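Local atomic coordinates of reducing-end xylose-releasing exo-oligoxylanase Rex8A (Paenibacillus barcinonensis, PDB entry 6SUD), a protein that hydrolyses xylooligosaccharides as an exo-acting glycoside hydrolase of family 8, releasing xylose from their reducing ends during xylan breakdown. Residues 60-74 against 356-368. The protein carries 1 engineered substitution. Sequence-based numbering, arbitrary orientation.
Sequences LDTGNDDVRSEGMSY and GKRRYYDNCLYFF. With XYP (beta-D-xylopyranose), chain J; XYP (beta-D-xylopyranose), chain K.
Tyr360 fills the tight, buried part of the contact, its ring laid against Asp61 and its hydroxyl reaching the inferred proton donor, Glu70. CA of Asp61 sits over one face of the ring, 3.7 Å from its centroid, in a CH-pi contact, and the planes of the Asp61 carboxylate and the ring are 22° apart. Tyr360 OH donates to Glu70 OE1 at 2.7 Å, on the anti side of the carboxylate, and presses tightly on Gly71 CA (3.0 Å). With CG turned anti to the backbone N (chi1 154°), the ring of Tyr360 extends across to Glu70. The same OE1 also accepts from O3 of a bound xylose, whose O2 donates to Asp61 OD2 (2.6 Å), while a face of Tyr361 lies against this sugar. Helices 69-81 and 359-373 of the (alpha/alpha)6 barrel of family 8 glycosidases thus bring their N-terminal ends to the xylose-binding cleft, their short segments running 32° apart. Deeper along them, Phe368 turns its edge to a face of Tyr74 in a T-shaped pair (centroids 5.1 Å apart). Thr62 OG1 donates to Lys357 O (2.5 Å), and its CG2 rests over the Arg359 guanidinium, whose NH2 hydrogen-bonds Arg47 O. Toward solvent the contact thins to long side chains: Lys357, bent at its end, brings NZ to Thr62 O (3.2 Å) and, in a salt bridge, to exposed Asp65, while Arg358 lays its guanidinium face over Gly63 O.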
ATOM      1  N   LEU A  60      12.996  -5.958   5.553  1.00 12.33           N
ATOM      2  CA  LEU A  60      13.980  -6.382   4.518  1.00 12.51           C
ATOM      3  C   LEU A  60      13.247  -6.808   3.246  1.00 12.32           C
ATOM      4  O   LEU A  60      12.423  -7.724   3.321  1.00 10.92           O
ATOM      5  CB  LEU A  60      14.814  -7.556   5.050  1.00 13.12           C
ATOM      6  CG  LEU A  60      16.010  -7.968   4.187  1.00 13.54           C
ATOM      7  CD1 LEU A  60      17.007  -6.831   4.006  1.00 13.74           C
ATOM      8  CD2 LEU A  60      16.698  -9.201   4.756  1.00 14.18           C
ATOM      9  N   ASP A  61      13.550  -6.179   2.110  1.00 12.00           N
ATOM     10  CA  ASP A  61      13.197  -6.777   0.799  1.00 12.32           C
ATOM     11  C   ASP A  61      14.172  -7.942   0.600  1.00 12.82           C
ATOM     12  O   ASP A  61      15.336  -7.702   0.218  1.00 12.69           O
ATOM     13  CB  ASP A  61      13.158  -5.753  -0.339  1.00 11.68           C
ATOM     14  CG  ASP A  61      12.807  -6.357  -1.695  1.00 12.16           C
ATOM     15  OD1 ASP A  61      12.901  -7.601  -1.855  1.00 12.65           O
ATOM     16  OD2 ASP A  61      12.424  -5.583  -2.588  1.00 12.11           O
ATOM     17  N   THR A  62      13.715  -9.146   0.945  1.00 13.37           N
ATOM     18  CA  THR A  62      14.540 -10.382   0.986  1.00 14.24           C
ATOM     19  C   THR A  62      15.036 -10.711  -0.421  1.00 14.34           C
ATOM     20  O   THR A  62      16.156 -11.249  -0.553  1.00 14.69           O
ATOM     21  CB  THR A  62      13.743 -11.558   1.558  1.00 14.42           C
ATOM     22  OG1 THR A  62      12.560 -11.721   0.780  1.00 15.26           O
ATOM     23  CG2 THR A  62      13.338 -11.356   2.998  1.00 14.76           C
ATOM     24  N   GLY A  63      14.205 -10.446  -1.427  1.00 14.40           N
ATOM     25  CA  GLY A  63      14.505 -10.739  -2.840  1.00 15.14           C
ATOM     26  C   GLY A  63      15.611  -9.857  -3.383  1.00 15.20           C
ATOM     27  O   GLY A  63      16.405 -10.356  -4.206  1.00 16.33           O
ATOM     28  N   ASN A  64      15.683  -8.599  -2.935  1.00 14.63           N
ATOM     29  CA  ASN A  64      16.617  -7.583  -3.486  1.00 15.64           C
ATOM     30  C   ASN A  64      17.723  -7.267  -2.471  1.00 15.25           C
ATOM     31  O   ASN A  64      18.601  -6.475  -2.823  1.00 15.87           O
ATOM     32  CB  ASN A  64      15.852  -6.337  -3.925  1.00 14.94           C
ATOM     33  CG  ASN A  64      15.005  -6.580  -5.158  1.00 15.35           C
ATOM     34  OD1 ASN A  64      15.537  -6.853  -6.234  1.00 15.17           O
ATOM     35  ND2 ASN A  64      13.692  -6.465  -5.019  1.00 14.44           N
ATOM     36  N   ASP A  65      17.673  -7.870  -1.275  1.00 15.92           N
ATOM     37  CA  ASP A  65      18.664  -7.677  -0.176  1.00 17.41           C
ATOM     38  C   ASP A  65      18.873  -6.185   0.094  1.00 16.25           C
ATOM     39  O   ASP A  65      20.039  -5.763   0.204  1.00 16.93           O
ATOM     40  CB  ASP A  65      20.020  -8.300  -0.523  1.00 19.86           C
ATOM     41  CG  ASP A  65      19.894  -9.674  -1.142  1.00 22.09           C
ATOM     42  OD1 ASP A  65      19.510 -10.614  -0.411  1.00 26.02           O
ATOM     43  OD2 ASP A  65      20.154  -9.788  -2.355  1.00 26.41           O
ATOM     44  N   ASP A  66      17.793  -5.410   0.182  1.00 14.68           N
ATOM     45  CA  ASP A  66      17.877  -3.970   0.532  1.00 14.03           C
ATOM     46  C   ASP A  66      16.651  -3.592   1.363  1.00 12.40           C
ATOM     47  O   ASP A  66      15.736  -4.430   1.523  1.00 11.30           O
ATOM     48  CB  ASP A  66      18.051  -3.076  -0.702  1.00 14.66           C
ATOM     49  CG  ASP A  66      16.904  -3.152  -1.701  1.00 15.28           C
ATOM     50  OD1 ASP A  66      15.884  -3.781  -1.374  1.00 15.27           O
ATOM     51  OD2 ASP A  66      17.052  -2.593  -2.812  1.00 16.23           O
ATOM     52  N   VAL A  67      16.682  -2.376   1.902  1.00 11.55           N
ATOM     53  CA  VAL A  67      15.588  -1.787   2.721  1.00 10.74           C
ATOM     54  C   VAL A  67      14.930  -0.673   1.890  1.00  9.68           C
ATOM     55  O   VAL A  67      15.635   0.228   1.455  1.00  9.41           O
ATOM     56  CB  VAL A  67      16.141  -1.281   4.065  1.00 10.80           C
ATOM     57  CG1 VAL A  67      15.067  -0.596   4.884  1.00 11.17           C
ATOM     58  CG2 VAL A  67      16.767  -2.403   4.882  1.00 10.96           C
ATOM     59  N   ARG A  68      13.625  -0.782   1.637  1.00  9.13           N
ATOM     60  CA  ARG A  68      12.891   0.110   0.700  1.00  8.97           C
ATOM     61  C   ARG A  68      11.914   0.963   1.497  1.00  8.42           C
ATOM     62  O   ARG A  68      11.381   0.460   2.500  1.00  7.56           O
ATOM     63  CB  ARG A  68      12.197  -0.739  -0.364  1.00  9.33           C
ATOM     64  CG  ARG A  68      13.192  -1.538  -1.185  1.00  9.34           C
ATOM     65  CD  ARG A  68      12.619  -2.420  -2.261  1.00 10.08           C
ATOM     66  NE  ARG A  68      13.752  -2.796  -3.086  1.00 10.98           N
ATOM     67  CZ  ARG A  68      13.715  -3.064  -4.377  1.00 10.84           C
ATOM     68  NH1 ARG A  68      12.563  -3.048  -5.030  1.00 11.34           N
ATOM     69  NH2 ARG A  68      14.844  -3.322  -5.011  1.00 11.03           N
ATOM     70  N   SER A  69      11.693   2.210   1.075  1.00  8.25           N
ATOM     71  CA  SER A  69      10.740   3.104   1.765  1.00  8.20           C
ATOM     72  C   SER A  69       9.345   2.470   1.699  1.00  8.46           C
ATOM     73  O   SER A  69       8.572   2.652   2.645  1.00  8.19           O
ATOM     74  CB  SER A  69      10.781   4.498   1.215  1.00  8.44           C
ATOM     75  OG  SER A  69      10.465   4.512  -0.162  1.00  8.45           O
ATOM     76  N   GLU A  70       9.047   1.727   0.629  1.00  8.79           N
ATOM     77  CA  GLU A  70       7.801   0.917   0.520  1.00  9.64           C
ATOM     78  C   GLU A  70       7.665   0.034   1.776  1.00  9.81           C
ATOM     79  O   GLU A  70       6.631   0.115   2.476  1.00  9.93           O
ATOM     80  CB  GLU A  70       7.875   0.104  -0.774  1.00 10.89           C
ATOM     81  CG  GLU A  70       6.862  -1.031  -0.901  1.00 11.60           C
ATOM     82  CD  GLU A  70       7.240  -2.017  -1.995  1.00 12.75           C
ATOM     83  OE1 GLU A  70       8.267  -2.722  -1.820  1.00 13.12           O
ATOM     84  OE2 GLU A  70       6.558  -2.028  -3.065  1.00 13.82           O
ATOM     85  N   GLY A  71       8.663  -0.815   2.031  1.00  9.13           N
ATOM     86  CA  GLY A  71       8.587  -1.823   3.108  1.00  8.88           C
ATOM     87  C   GLY A  71       8.602  -1.192   4.488  1.00  8.67           C
ATOM     88  O   GLY A  71       7.864  -1.673   5.359  1.00  9.38           O
ATOM     89  N   MET A  72       9.409  -0.155   4.676  1.00  8.12           N
ATOM     90  CA  MET A  72       9.478   0.601   5.958  1.00  7.65           C
ATOM     91  C   MET A  72       8.087   1.180   6.260  1.00  7.19           C
ATOM     92  O   MET A  72       7.575   0.980   7.374  1.00  6.48           O
ATOM     93  CB  MET A  72      10.524   1.715   5.893  1.00  7.71           C
ATOM     94  CG  MET A  72      11.955   1.221   5.759  1.00  7.78           C
ATOM     95  SD  MET A  72      12.497   0.106   7.096  1.00  7.79           S
ATOM     96  CE  MET A  72      12.423   1.202   8.508  1.00  8.00           C
ATOM     97  N   SER A  73       7.502   1.896   5.299  1.00  6.80           N
ATOM     98  CA  SER A  73       6.168   2.532   5.438  1.00  6.90           C
ATOM     99  C   SER A  73       5.091   1.463   5.634  1.00  6.84           C
ATOM    100  O   SER A  73       4.180   1.698   6.433  1.00  6.77           O
ATOM    101  CB  SER A  73       5.873   3.452   4.274  1.00  6.70           C
ATOM    102  OG  SER A  73       5.676   2.716   3.080  1.00  6.67           O
ATOM    103  N   TYR A  74       5.192   0.322   4.945  1.00  7.09           N
ATOM    104  CA  TYR A  74       4.278  -0.840   5.117  1.00  7.74           C
ATOM    105  C   TYR A  74       4.384  -1.358   6.551  1.00  7.65           C
ATOM    106  O   TYR A  74       3.348  -1.550   7.189  1.00  7.77           O
ATOM    107  CB  TYR A  74       4.615  -1.985   4.163  1.00  8.07           C
ATOM    108  CG  TYR A  74       4.125  -1.829   2.746  1.00  8.77           C
ATOM    109  CD1 TYR A  74       3.258  -0.815   2.390  1.00  9.31           C
ATOM    110  CD2 TYR A  74       4.526  -2.715   1.765  1.00  9.43           C
ATOM    111  CE1 TYR A  74       2.806  -0.686   1.089  1.00  9.90           C
ATOM    112  CE2 TYR A  74       4.066  -2.618   0.461  1.00  9.80           C
ATOM    113  CZ  TYR A  74       3.214  -1.587   0.124  1.00 10.20           C
ATOM    114  OH  TYR A  74       2.764  -1.441  -1.163  1.00 11.16           O
ATOM    115  N   GLY A 356      11.263 -18.227   2.170  1.00 16.15           N
ATOM    116  CA  GLY A 356      12.452 -18.194   1.301  1.00 16.36           C
ATOM    117  C   GLY A 356      12.665 -16.828   0.674  1.00 17.08           C
ATOM    118  O   GLY A 356      11.967 -15.880   1.069  1.00 15.40           O
ATOM    119  N   LYS A 357      13.559 -16.762  -0.316  1.00 17.68           N
ATOM    120  CA  LYS A 357      14.251 -15.514  -0.744  1.00 18.57           C
ATOM    121  C   LYS A 357      13.246 -14.458  -1.233  1.00 18.39           C
ATOM    122  O   LYS A 357      13.493 -13.253  -0.989  1.00 18.38           O
ATOM    123  CB  LYS A 357      15.309 -15.851  -1.802  1.00 19.89           C
ATOM    124  CG  LYS A 357      15.867 -14.649  -2.548  1.00 21.71           C
ATOM    125  CD  LYS A 357      17.196 -14.885  -3.214  1.00 22.51           C
ATOM    126  CE  LYS A 357      17.878 -13.588  -3.607  1.00 23.22           C
ATOM    127  NZ  LYS A 357      18.279 -12.780  -2.427  1.00 23.53           N
ATOM    128  N   ARG A 358      12.142 -14.854  -1.866  1.00 17.91           N
ATOM    129  CA  ARG A 358      11.240 -13.901  -2.578  1.00 18.48           C
ATOM    130  C   ARG A 358      10.049 -13.473  -1.711  1.00 16.13           C
ATOM    131  O   ARG A 358       9.109 -12.861  -2.258  1.00 16.47           O
ATOM    132  CB  ARG A 358      10.747 -14.555  -3.869  1.00 20.70           C
ATOM    133  CG  ARG A 358      11.866 -14.939  -4.823  1.00 23.03           C
ATOM    134  CD  ARG A 358      12.560 -13.719  -5.388  1.00 25.19           C
ATOM    135  NE  ARG A 358      13.991 -13.911  -5.575  1.00 27.44           N
ATOM    136  CZ  ARG A 358      14.828 -12.990  -6.046  1.00 28.01           C
ATOM    137  NH1 ARG A 358      14.382 -11.794  -6.402  1.00 28.24           N
ATOM    138  NH2 ARG A 358      16.105 -13.283  -6.202  1.00 28.70           N
ATOM    139  N   ARG A 359      10.098 -13.718  -0.406  1.00 14.64           N
ATOM    140  CA  ARG A 359       8.881 -13.734   0.445  1.00 13.71           C
ATOM    141  C   ARG A 359       8.384 -12.330   0.781  1.00 12.43           C
ATOM    142  O   ARG A 359       7.179 -12.206   1.073  1.00 11.42           O
ATOM    143  CB  ARG A 359       9.146 -14.470   1.758  1.00 14.30           C
ATOM    144  CG  ARG A 359      10.240 -13.848   2.615  1.00 14.76           C
ATOM    145  CD  ARG A 359      10.437 -14.664   3.875  1.00 15.28           C
ATOM    146  NE  ARG A 359      11.431 -14.113   4.775  1.00 15.89           N
ATOM    147  CZ  ARG A 359      12.747 -14.311   4.678  1.00 15.93           C
ATOM    148  NH1 ARG A 359      13.255 -15.040   3.696  1.00 15.24           N
ATOM    149  NH2 ARG A 359      13.556 -13.764   5.571  1.00 16.91           N
ATOM    150  N   TYR A 360       9.263 -11.331   0.770  1.00 11.62           N
ATOM    151  CA  TYR A 360       8.974  -9.979   1.307  1.00 10.84           C
ATOM    152  C   TYR A 360       7.664  -9.441   0.721  1.00  9.68           C
ATOM    153  O   TYR A 360       6.738  -9.132   1.492  1.00  9.51           O
ATOM    154  CB  TYR A 360      10.149  -9.039   1.044  1.00 11.08           C
ATOM    155  CG  TYR A 360       9.807  -7.573   0.968  1.00 10.87           C
ATOM    156  CD1 TYR A 360       9.582  -6.824   2.110  1.00 10.90           C
ATOM    157  CD2 TYR A 360       9.748  -6.926  -0.255  1.00 10.99           C
ATOM    158  CE1 TYR A 360       9.271  -5.475   2.034  1.00 10.98           C
ATOM    159  CE2 TYR A 360       9.462  -5.575  -0.352  1.00 11.36           C
ATOM    160  CZ  TYR A 360       9.232  -4.846   0.799  1.00 11.18           C
ATOM    161  OH  TYR A 360       8.963  -3.512   0.685  1.00 12.21           O
ATOM    162  N   TYR A 361       7.583  -9.311  -0.602  1.00  8.97           N
ATOM    163  CA  TYR A 361       6.447  -8.601  -1.247  1.00  8.33           C
ATOM    164  C   TYR A 361       5.137  -9.380  -1.030  1.00  7.83           C
ATOM    165  O   TYR A 361       4.087  -8.815  -0.644  1.00  7.67           O
ATOM    166  CB  TYR A 361       6.746  -8.360  -2.723  1.00  8.27           C
ATOM    167  CG  TYR A 361       5.744  -7.450  -3.380  1.00  8.05           C
ATOM    168  CD1 TYR A 361       5.624  -6.123  -2.992  1.00  8.20           C
ATOM    169  CD2 TYR A 361       4.945  -7.906  -4.408  1.00  8.11           C
ATOM    170  CE1 TYR A 361       4.702  -5.285  -3.595  1.00  8.01           C
ATOM    171  CE2 TYR A 361       4.019  -7.082  -5.022  1.00  8.08           C
ATOM    172  CZ  TYR A 361       3.898  -5.766  -4.614  1.00  8.12           C
ATOM    173  OH  TYR A 361       2.999  -4.964  -5.252  1.00  8.17           O
ATOM    174  N   ASP A 362       5.176 -10.683  -1.254  1.00  7.98           N
ATOM    175  CA  ASP A 362       3.992 -11.555  -1.043  1.00  8.33           C
ATOM    176  C   ASP A 362       3.455 -11.354   0.380  1.00  8.57           C
ATOM    177  O   ASP A 362       2.244 -11.250   0.563  1.00  8.14           O
ATOM    178  CB  ASP A 362       4.361 -13.026  -1.238  1.00  8.50           C
ATOM    179  CG  ASP A 362       4.813 -13.360  -2.647  1.00  8.60           C
ATOM    180  OD1 ASP A 362       6.014 -13.240  -2.919  1.00  8.79           O
ATOM    181  OD2 ASP A 362       3.950 -13.730  -3.468  1.00  9.08           O
ATOM    182  N   ASN A 363       4.355 -11.385   1.367  1.00  8.73           N
ATOM    183  CA  ASN A 363       3.994 -11.419   2.808  1.00  9.52           C
ATOM    184  C   ASN A 363       3.468 -10.049   3.258  1.00  9.81           C
ATOM    185  O   ASN A 363       2.591 -10.018   4.144  1.00 10.53           O
ATOM    186  CB  ASN A 363       5.177 -11.906   3.638  1.00  9.69           C
ATOM    187  CG  ASN A 363       5.365 -13.403   3.500  1.00  9.53           C
ATOM    188  OD1 ASN A 363       4.599 -14.063   2.798  1.00 10.40           O
ATOM    189  ND2 ASN A 363       6.351 -13.952   4.186  1.00 10.00           N
ATOM    190  N   CYS A 364       3.952  -8.956   2.672  1.00 10.44           N
ATOM    191  CA  CYS A 364       3.395  -7.602   2.952  1.00 10.40           C
ATOM    192  C   CYS A 364       1.923  -7.570   2.509  1.00  9.94           C
ATOM    193  O   CYS A 364       1.042  -7.247   3.348  1.00  9.82           O
ATOM    194  CB  CYS A 364       4.214  -6.501   2.289  1.00 11.17           C
ATOM    195  SG  CYS A 364       5.851  -6.269   3.043  1.00 12.11           S
ATOM    196  N   LEU A 365       1.657  -7.939   1.252  1.00  9.46           N
ATOM    197  CA  LEU A 365       0.289  -7.916   0.668  1.00  9.73           C
ATOM    198  C   LEU A 365      -0.601  -8.898   1.446  1.00  9.48           C
ATOM    199  O   LEU A 365      -1.759  -8.525   1.749  1.00  9.49           O
ATOM    200  CB  LEU A 365       0.352  -8.295  -0.815  1.00  9.41           C
ATOM    201  CG  LEU A 365       0.616  -7.159  -1.803  1.00 10.03           C
ATOM    202  CD1 LEU A 365       1.709  -6.223  -1.322  1.00 10.24           C
ATOM    203  CD2 LEU A 365       0.947  -7.717  -3.172  1.00 10.08           C
ATOM    204  N   TYR A 366      -0.076 -10.084   1.767  1.00  9.40           N
ATOM    205  CA  TYR A 366      -0.744 -11.113   2.615  1.00  9.82           C
ATOM    206  C   TYR A 366      -1.228 -10.467   3.917  1.00  9.49           C
ATOM    207  O   TYR A 366      -2.430 -10.569   4.250  1.00  9.25           O
ATOM    208  CB  TYR A 366       0.207 -12.276   2.915  1.00 10.32           C
ATOM    209  CG  TYR A 366      -0.369 -13.464   3.652  1.00 10.98           C
ATOM    210  CD1 TYR A 366      -0.516 -13.465   5.031  1.00 11.42           C
ATOM    211  CD2 TYR A 366      -0.733 -14.611   2.971  1.00 11.46           C
ATOM    212  CE1 TYR A 366      -1.022 -14.560   5.713  1.00 11.71           C
ATOM    213  CE2 TYR A 366      -1.236 -15.717   3.633  1.00 11.99           C
ATOM    214  CZ  TYR A 366      -1.379 -15.698   5.010  1.00 12.14           C
ATOM    215  OH  TYR A 366      -1.865 -16.789   5.672  1.00 13.11           O
ATOM    216  N   PHE A 367      -0.340  -9.804   4.646  1.00  9.16           N
ATOM    217  CA  PHE A 367      -0.696  -9.246   5.975  1.00  9.66           C
ATOM    218  C   PHE A 367      -1.809  -8.206   5.852  1.00  9.88           C
ATOM    219  O   PHE A 367      -2.748  -8.210   6.679  1.00  9.77           O
ATOM    220  CB  PHE A 367       0.507  -8.656   6.702  1.00 10.32           C
ATOM    221  CG  PHE A 367       0.138  -8.310   8.116  1.00 10.93           C
ATOM    222  CD1 PHE A 367       0.084  -9.288   9.087  1.00 12.01           C
ATOM    223  CD2 PHE A 367      -0.251  -7.031   8.454  1.00 11.62           C
ATOM    224  CE1 PHE A 367      -0.310  -8.991  10.382  1.00 11.71           C
ATOM    225  CE2 PHE A 367      -0.614  -6.727   9.757  1.00 12.18           C
ATOM    226  CZ  PHE A 367      -0.643  -7.709  10.715  1.00 12.11           C
ATOM    227  N   PHE A 368      -1.729  -7.320   4.860  1.00  9.68           N
ATOM    228  CA  PHE A 368      -2.764  -6.277   4.670  1.00  9.95           C
ATOM    229  C   PHE A 368      -4.105  -6.940   4.372  1.00  9.50           C
ATOM    230  O   PHE A 368      -5.134  -6.465   4.895  1.00  9.35           O
ATOM    231  CB  PHE A 368      -2.385  -5.285   3.583  1.00 10.47           C
ATOM    232  CG  PHE A 368      -1.237  -4.383   3.960  1.00 11.24           C
ATOM    233  CD1 PHE A 368      -1.274  -3.607   5.114  1.00 11.93           C
ATOM    234  CD2 PHE A 368      -0.144  -4.263   3.121  1.00 11.84           C
ATOM    235  CE1 PHE A 368      -0.225  -2.758   5.433  1.00 12.08           C
ATOM    236  CE2 PHE A 368       0.892  -3.394   3.428  1.00 11.92           C
ATOM    237  CZ  PHE A 368       0.857  -2.661   4.592  1.00 12.07           C
TER
HETATM  238  O1  XYP J 508       9.786  -7.956  -6.178  1.00 18.87           O
HETATM  239  C1  XYP J 508       8.949  -6.836  -5.865  1.00 18.04           C
HETATM  240  C2  XYP J 508       9.775  -5.852  -5.040  1.00 18.05           C
HETATM  241  C3  XYP J 508       8.884  -4.699  -4.665  1.00 17.48           C
HETATM  242  C4  XYP J 508       8.379  -4.016  -5.916  1.00 18.18           C
HETATM  243  C5  XYP J 508       7.692  -5.017  -6.834  1.00 18.68           C
HETATM  244  O2  XYP J 508      10.315  -6.415  -3.827  1.00 17.03           O
HETATM  245  O3  XYP J 508       9.621  -3.775  -3.863  1.00 17.78           O
HETATM  246  O4  XYP J 508       7.485  -2.985  -5.485  1.00 18.94           O
HETATM  247  O5  XYP J 508       8.525  -6.166  -7.071  1.00 18.45           O
HETATM  248  O1  XYP K 509      10.519  -1.706  -6.532  1.00 33.54           O
HETATM  249  C1  XYP K 509       9.843  -0.537  -6.017  1.00 33.01           C
HETATM  250  C2  XYP K 509       8.318  -0.667  -5.994  1.00 32.64           C
HETATM  251  C3  XYP K 509       7.644   0.630  -5.563  1.00 33.02           C
HETATM  252  C4  XYP K 509       8.564   1.387  -4.613  1.00 33.02           C
HETATM  253  C5  XYP K 509       9.413   0.386  -3.836  1.00 33.12           C
HETATM  254  O2  XYP K 509       7.808  -1.102  -7.261  1.00 31.97           O
HETATM  255  O3  XYP K 509       6.379   0.287  -4.972  1.00 32.04           O
HETATM  256  O4  XYP K 509       9.415   2.250  -5.373  1.00 34.38           O
HETATM  257  O5  XYP K 509      10.306  -0.336  -4.682  1.00 33.72           O